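Local coordinates for FAA hydrolase family protein (Pseudomonas aeruginosa, PDB 6J5Y) that probably hydrolyses fumarylpyruvate to fumarate and pyruvate, as a manganese-binding member of the fumarylacetoacetate hydrolase superfamily, at residues P61-A64 / G65-L68; D95-L98 / E99-E102; P144-A148 / S149-H153. One frame throughout, in Å; residues are numbered along the deposited sequence.

Contact 1: P61-A64 / G65-L68; sequences PVAA and GSTL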
loop_
_atom_site.group_PDB
_atom_site.type_symbol
_atom_site.label_atom_id
_atom_site.label_comp_id
_atom_site.label_asym_id
_atom_site.label_seq_id
_atom_site.Cartn_x
_atom_site.Cartn_y
_atom_site.Cartn_z
ATOM N N PRO A 61 -8.344 -4.137 6.949
ATOM C CA PRO A 61 -8.051 -3.297 8.113
ATOM C C PRO A 61 -7.549 -4.134 9.295
ATOM O O PRO A 61 -8.127 -5.170 9.565
ATOM C CB PRO A 61 -9.423 -2.690 8.484
ATOM C CG PRO A 61 -10.176 -2.698 7.178
ATOM C CD PRO A 61 -9.744 -3.982 6.498
ATOM N N VAL A 62 -6.463 -3.695 9.928
ATOM C CA VAL A 62 -5.869 -4.367 11.116
ATOM C C VAL A 62 -5.889 -3.342 12.258
ATOM O O VAL A 62 -5.271 -2.275 12.086
ATOM C CB VAL A 62 -4.443 -4.857 10.819
ATOM C CG1 VAL A 62 -3.877 -5.625 12.002
ATOM C CG2 VAL A 62 -4.361 -5.695 9.530
ATOM N N ALA A 63 -6.599 -3.619 13.350
ATOM C CA ALA A 63 -6.693 -2.686 14.499
ATOM C C ALA A 63 -5.309 -2.585 15.146
ATOM O O ALA A 63 -4.567 -3.586 15.104
ATOM C CB ALA A 63 -7.736 -3.168 15.486
ATOM N N ALA A 64 -4.979 -1.438 15.748
ATOM C CA ALA A 64 -3.764 -1.252 16.572
ATOM C C ALA A 64 -3.842 -2.223 17.757
ATOM O O ALA A 64 -4.907 -2.276 18.408
ATOM C CB ALA A 64 -3.652 0.183 17.029
ATOM N N GLY A 65 -2.783 -2.994 17.995
ATOM C CA GLY A 65 -2.721 -3.965 19.105
ATOM C C GLY A 65 -3.251 -5.338 18.711
ATOM O O GLY A 65 -3.263 -6.249 19.576
ATOM N N SER A 66 -3.640 -5.510 17.445
ATOM C CA SER A 66 -4.172 -6.775 16.883
ATOM C C SER A 66 -3.155 -7.322 15.884
ATOM O O SER A 66 -2.319 -6.525 15.380
ATOM C CB SER A 66 -5.508 -6.543 16.223
ATOM O OG SER A 66 -6.551 -6.559 17.178
ATOM N N THR A 67 -3.248 -8.613 15.583
ATOM C CA THR A 67 -2.420 -9.291 14.557
ATOM C C THR A 67 -3.357 -9.938 13.539
ATOM O O THR A 67 -4.274 -10.658 13.947
ATOM C CB THR A 67 -1.428 -10.261 15.207
ATOM O OG1 THR A 67 -0.532 -9.472 16.001
ATOM C CG2 THR A 67 -0.662 -11.086 14.204
ATOM N N LEU A 68 -3.165 -9.637 12.257
ATOM C CA LEU A 68 -3.959 -10.251 11.177
ATOM C C LEU A 68 -3.397 -11.639 10.912
ATOM O O LEU A 68 -2.166 -11.760 10.670
ATOM C CB LEU A 68 -3.903 -9.396 9.913
ATOM C CG LEU A 68 -4.650 -9.981 8.719
ATOM C CD1 LEU A 68 -6.148 -10.063 9.016
ATOM C CD2 LEU A 68 -4.381 -9.145 7.462
#
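Ala63 and Ser66 close a type II beta turn, in which Ser66 N donates to Ala63 O over 3.2 Å with an N-H...O angle of 145°. Gly65 occupies the third position of the turn with phi 89°, the positive-phi conformation that glycine adopts readily and that a type II turn places at this position.

Outside the turn, the side chains of Val62 and Leu68 point toward each other and cross at about a right angle. The touching branch of the valine is CG2, which packs against Leu68 CB at 3.7 Å and lies 4.0 Å from Leu68 CD2. A chi1 of -176° places Val62 CG1 opposite the backbone N and leaves CG2 beside that N; CG1 is then directed to the turn side, where it meets Ser66 O at 3.8 Å.

The whole stretch is a connection between strands of two different sheets: strand 59-61, which pairs in parallel with 140-147, ends at its first residue, Pro61, and the connection leads into strand 67-71, which pairs in parallel with 225-231. Val62 also rests on Leu226, and Leu68 on Val228, which places this apolar pair against strand 225-231. Backbone hydrogen bonds of Leu68 with Ser227 and Arg229 tie the far end of the connection to the same strand.

On the outer part of the turn, Ser66 directs its CB at Ala63 O, 3.3 Å away. Its hydroxyl OG passes Ala63 CB at 4.0 Å, a van der Waals approach between exposed or partly exposed residues.

Contact 2: D95-L98 / E99-E102; sequences DIPL and EQAE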
loop_
_atom_site.group_PDB
_atom_site.type_symbol
_atom_site.label_atom_id
_atom_site.label_comp_id
_atom_site.label_asym_id
_atom_site.label_seq_id
_atom_site.Cartn_x
_atom_site.Cartn_y
_atom_site.Cartn_z
ATOM N N ASP A 95 -6.076 16.276 -12.953
ATOM C CA ASP A 95 -4.927 17.162 -13.270
ATOM C C ASP A 95 -4.703 18.124 -12.108
ATOM O O ASP A 95 -4.635 19.327 -12.360
ATOM C CB ASP A 95 -5.176 17.971 -14.549
ATOM C CG ASP A 95 -5.223 17.114 -15.803
ATOM O OD1 ASP A 95 -5.096 15.894 -15.687
ATOM O OD2 ASP A 95 -5.334 17.684 -16.882
ATOM N N ILE A 96 -4.555 17.584 -10.897
ATOM C CA ILE A 96 -4.395 18.367 -9.647
ATOM C C ILE A 96 -2.990 18.960 -9.641
ATOM O O ILE A 96 -1.986 18.236 -9.659
ATOM C CB ILE A 96 -4.670 17.502 -8.401
ATOM C CG1 ILE A 96 -6.079 16.890 -8.429
ATOM C CG2 ILE A 96 -4.430 18.309 -7.139
ATOM C CD1 ILE A 96 -6.269 15.741 -7.454
ATOM N N PRO A 97 -2.889 20.304 -9.564
ATOM C CA PRO A 97 -1.589 20.968 -9.418
ATOM C C PRO A 97 -0.768 20.450 -8.219
ATOM O O PRO A 97 -1.329 20.181 -7.175
ATOM C CB PRO A 97 -2.001 22.435 -9.251
ATOM C CG PRO A 97 -3.304 22.535 -10.046
ATOM C CD PRO A 97 -4.016 21.247 -9.680
ATOM N N LEU A 98 0.546 20.343 -8.382
ATOM C CA LEU A 98 1.486 19.860 -7.326
ATOM C C LEU A 98 1.293 20.662 -6.041
ATOM O O LEU A 98 1.305 20.060 -4.969
ATOM C CB LEU A 98 2.937 19.977 -7.799
ATOM C CG LEU A 98 3.295 19.168 -9.047
ATOM C CD1 LEU A 98 4.726 19.468 -9.471
ATOM C CD2 LEU A 98 3.131 17.674 -8.793
ATOM N N GLU A 99 1.071 21.966 -6.152
ATOM C CA GLU A 99 0.984 22.893 -4.987
ATOM C C GLU A 99 -0.238 22.604 -4.100
ATOM O O GLU A 99 -0.186 22.954 -2.923
ATOM C CB GLU A 99 0.971 24.336 -5.483
ATOM C CG GLU A 99 2.277 24.747 -6.157
ATOM C CD GLU A 99 2.355 24.421 -7.627
ATOM O OE1 GLU A 99 1.326 24.006 -8.156
ATOM O OE2 GLU A 99 3.449 24.596 -8.248
ATOM N N GLN A 100 -1.318 22.019 -4.608
ATOM C CA GLN A 100 -2.520 21.740 -3.763
ATOM C C GLN A 100 -2.739 20.224 -3.600
ATOM O O GLN A 100 -3.748 19.853 -2.971
ATOM C CB GLN A 100 -3.773 22.400 -4.352
ATOM C CG GLN A 100 -4.130 21.920 -5.753
ATOM C CD GLN A 100 -5.570 22.182 -6.118
ATOM O OE1 GLN A 100 -5.912 23.194 -6.756
ATOM N NE2 GLN A 100 -6.434 21.258 -5.728
ATOM N N ALA A 101 -1.855 19.379 -4.137
ATOM C CA ALA A 101 -2.073 17.915 -4.270
ATOM C C ALA A 101 -2.256 17.268 -2.891
ATOM O O ALA A 101 -3.211 16.517 -2.694
ATOM C CB ALA A 101 -0.922 17.303 -5.012
ATOM N N GLU A 102 -1.370 17.560 -1.948
ATOM C CA GLU A 102 -1.433 16.985 -0.579
ATOM C C GLU A 102 -2.699 17.434 0.137
ATOM O O GLU A 102 -3.132 16.713 1.043
ATOM C CB GLU A 102 -0.235 17.408 0.248
ATOM C CG GLU A 102 0.936 16.486 0.050
ATOM C CD GLU A 102 2.237 17.105 0.499
ATOM O OE1 GLU A 102 3.015 16.397 1.129
ATOM O OE2 GLU A 102 2.449 18.307 0.209
#
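Ile96, Pro97 and Gln100 meet where an extended lead-in bends into a short helical turn, and their mutual orientation defines the contact. The Ile96 and Gln100 side chains cross at about a right angle, with methyl CG2 of Ile96 lying 3.8 Å from Gln100 NE2. The same methyl reaches Ala101 CA at 3.7 Å, so one branch of the isoleucine touches two successive residues of the turn. It is the chi1 of -58° that sets CG2 opposite the backbone N of Ile96 and presents it to them.

Gln100 runs at a slant past the proline ring, its CG 4.0 Å from Pro97 CD. With chi1 at 61° its CG is wedged between the backbone N and the carbonyl carbon, and the extended chain beyond passes across the ring. NE2 at its end has a weak hydrogen bond to His104 NE2. On another flank Glu99, bent at chi2, folds back until its OE1 comes 3.8 Å from Pro97 CB, a contact without a hydrogen bond.

The backbone holds this cluster by two bonds: Gln100 N to Pro97 O at 3.2 Å, and a weak one from Ala101 N to Leu98 O at 3.3 Å. Both span three residues. Leu98 and Ala101 also touch Ser185 of helix 180-190, whose Ser185 and Ser188 hydroxyls bond the backbone of Ile96. The two i to i+3 bonds, one of them weak, mark a single weakly bonded helical turn, the short helix 98-101 before strand 105-116.

Contact 3: P144-A148 / S149-H153; sequences PLYPA and SQVGH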
loop_
_atom_site.group_PDB
_atom_site.type_symbol
_atom_site.label_atom_id
_atom_site.label_comp_id
_atom_site.label_asym_id
_atom_site.label_seq_id
_atom_site.Cartn_x
_atom_site.Cartn_y
_atom_site.Cartn_z
ATOM N N PRO A 144 -4.903 1.391 11.101
ATOM C CA PRO A 144 -5.778 2.547 11.266
ATOM C C PRO A 144 -5.339 3.775 10.456
ATOM O O PRO A 144 -4.162 3.975 10.195
ATOM C CB PRO A 144 -5.758 2.843 12.774
ATOM C CG PRO A 144 -4.647 2.000 13.343
ATOM C CD PRO A 144 -4.454 0.847 12.390
ATOM N N LEU A 145 -6.321 4.552 10.025
ATOM C CA LEU A 145 -6.088 5.757 9.203
ATOM C C LEU A 145 -5.837 6.947 10.131
ATOM O O LEU A 145 -6.707 7.241 10.951
ATOM C CB LEU A 145 -7.296 5.981 8.297
ATOM C CG LEU A 145 -7.113 7.056 7.231
ATOM C CD1 LEU A 145 -5.896 6.783 6.363
ATOM C CD2 LEU A 145 -8.365 7.158 6.383
ATOM N N TYR A 146 -4.693 7.617 9.996
ATOM C CA TYR A 146 -4.384 8.832 10.805
ATOM C C TYR A 146 -4.767 10.084 10.023
ATOM O O TYR A 146 -4.199 10.344 8.957
ATOM C CB TYR A 146 -2.907 8.860 11.202
ATOM C CG TYR A 146 -2.556 7.873 12.291
ATOM C CD1 TYR A 146 -2.551 6.513 12.046
ATOM C CD2 TYR A 146 -2.214 8.305 13.564
ATOM C CE1 TYR A 146 -2.228 5.604 13.035
ATOM C CE2 TYR A 146 -1.873 7.410 14.565
ATOM C CZ TYR A 146 -1.901 6.054 14.300
ATOM O OH TYR A 146 -1.596 5.171 15.283
ATOM N N PRO A 147 -5.725 10.908 10.507
ATOM C CA PRO A 147 -6.067 12.154 9.812
ATOM C C PRO A 147 -4.894 13.140 9.717
ATOM O O PRO A 147 -4.179 13.324 10.718
ATOM C CB PRO A 147 -7.178 12.785 10.657
ATOM C CG PRO A 147 -7.703 11.658 11.527
ATOM C CD PRO A 147 -6.573 10.667 11.683
ATOM N N ALA A 148 -4.748 13.798 8.558
ATOM C CA ALA A 148 -3.793 14.912 8.363
ATOM C C ALA A 148 -4.176 16.075 9.301
ATOM O O ALA A 148 -3.299 16.888 9.630
ATOM C CB ALA A 148 -3.746 15.297 6.907
ATOM N N SER A 149 -5.420 16.119 9.788
ATOM C CA SER A 149 -5.829 17.075 10.857
ATOM C C SER A 149 -5.019 16.779 12.122
ATOM O O SER A 149 -4.700 17.738 12.837
ATOM C CB SER A 149 -7.319 17.042 11.115
ATOM O OG SER A 149 -7.672 15.887 11.868
ATOM N N GLN A 150 -4.664 15.513 12.379
ATOM C CA GLN A 150 -3.766 15.121 13.502
ATOM C C GLN A 150 -2.301 15.247 13.060
ATOM O O GLN A 150 -1.575 16.025 13.701
ATOM C CB GLN A 150 -4.034 13.707 14.018
ATOM C CG GLN A 150 -5.352 13.554 14.778
ATOM C CD GLN A 150 -5.715 12.105 15.049
ATOM O OE1 GLN A 150 -6.888 11.743 15.160
ATOM N NE2 GLN A 150 -4.708 11.247 15.122
ATOM N N VAL A 151 -1.894 14.552 11.994
ATOM C CA VAL A 151 -0.464 14.223 11.695
ATOM C C VAL A 151 0.099 15.121 10.586
ATOM O O VAL A 151 1.304 14.943 10.235
ATOM C CB VAL A 151 -0.304 12.735 11.323
ATOM C CG1 VAL A 151 -0.749 11.801 12.446
ATOM C CG2 VAL A 151 -1.034 12.402 10.025
ATOM N N GLY A 152 -0.709 16.036 10.045
ATOM C CA GLY A 152 -0.332 16.912 8.919
ATOM C C GLY A 152 -0.038 16.124 7.651
ATOM O O GLY A 152 -0.670 15.076 7.433
ATOM N N HIS A 153 0.893 16.608 6.829
ATOM C CA HIS A 153 1.339 15.919 5.592
ATOM C C HIS A 153 2.836 15.705 5.712
ATOM O O HIS A 153 3.623 16.524 5.254
ATOM C CB HIS A 153 0.926 16.700 4.343
ATOM C CG HIS A 153 -0.535 17.005 4.293
ATOM N ND1 HIS A 153 -1.478 16.054 3.901
ATOM C CD2 HIS A 153 -1.224 18.133 4.586
ATOM C CE1 HIS A 153 -2.685 16.593 3.957
ATOM N NE2 HIS A 153 -2.556 17.873 4.347
#
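Ser149, the residue after Ala148, turns back on Pro147: its OG lies 3.4 Å from Pro147 CB, placed there by a chi1 of 76° that sets the hydroxyl between the backbone N and the carbonyl carbon.

Gln150 follows, and its side chain lies alongside the proline ring, both pointing the same way, with OE1 3.7 Å from Pro147 CD. Its amide plane is steeply inclined to the Tyr146 ring, at 78°. The backbone N of Gln150 donates to Pro147 O at 2.8 Å.

Val151 N reaches the same oxygen, at 2.9 Å and nearly straight (159°). Pro147 O is thus gripped by two N-H groups, as suits a residue at the N-cap position just before a helix. The side chain of Val151 crosses that of Tyr146 at about a right angle, CG1 packing on Tyr146 CB at 3.9 Å.

Gly152 leaves the helical conformation with a positive phi, while its N still donates to Ala148 O at 2.8 Å, closing the turn. Its own carbonyl oxygen is buried with no partner in the model apart from a CA-H...O contact with Ala148.

His153 comes last and lays one face of its imidazole over Ala148 CB, with CE1 3.4 Å from that methyl. Its ND1 is hydrogen-bonded to Tyr108 OH, which would restrain rotation of the ring.

The short helix 148-151 follows directly on strand 140-147, which pairs antiparallel with strand 105-116: Tyr146 has backbone hydrogen bonds with Tyr108, and Ala148, the first residue of the helix, continues the pairing to Trp106. Tyr146 also stacks on His15, just beyond strand 11-13.

How the contacts relate
The three contacts come in series along the chain, all within the part that belongs to the fumarylacetoacetate hydrolase family. Contact 3 is the middle one in space: its centre is 18 Å from each of the others, while contacts 1 and 2 lie 32 Å apart on opposite sides of the chain's centre. It touches both, through Pro144 CD against Val62 O (3.2 Å) and His153 CE1 against Glu102 O (3.0 Å). Strand 140-147 carries the first touch and pairs with 59-61 and 105-116; the second comes from His153, after helix 148-151. All three lie in connections between strands, and none includes a manganese ligand or a pyruvate-pocket residue.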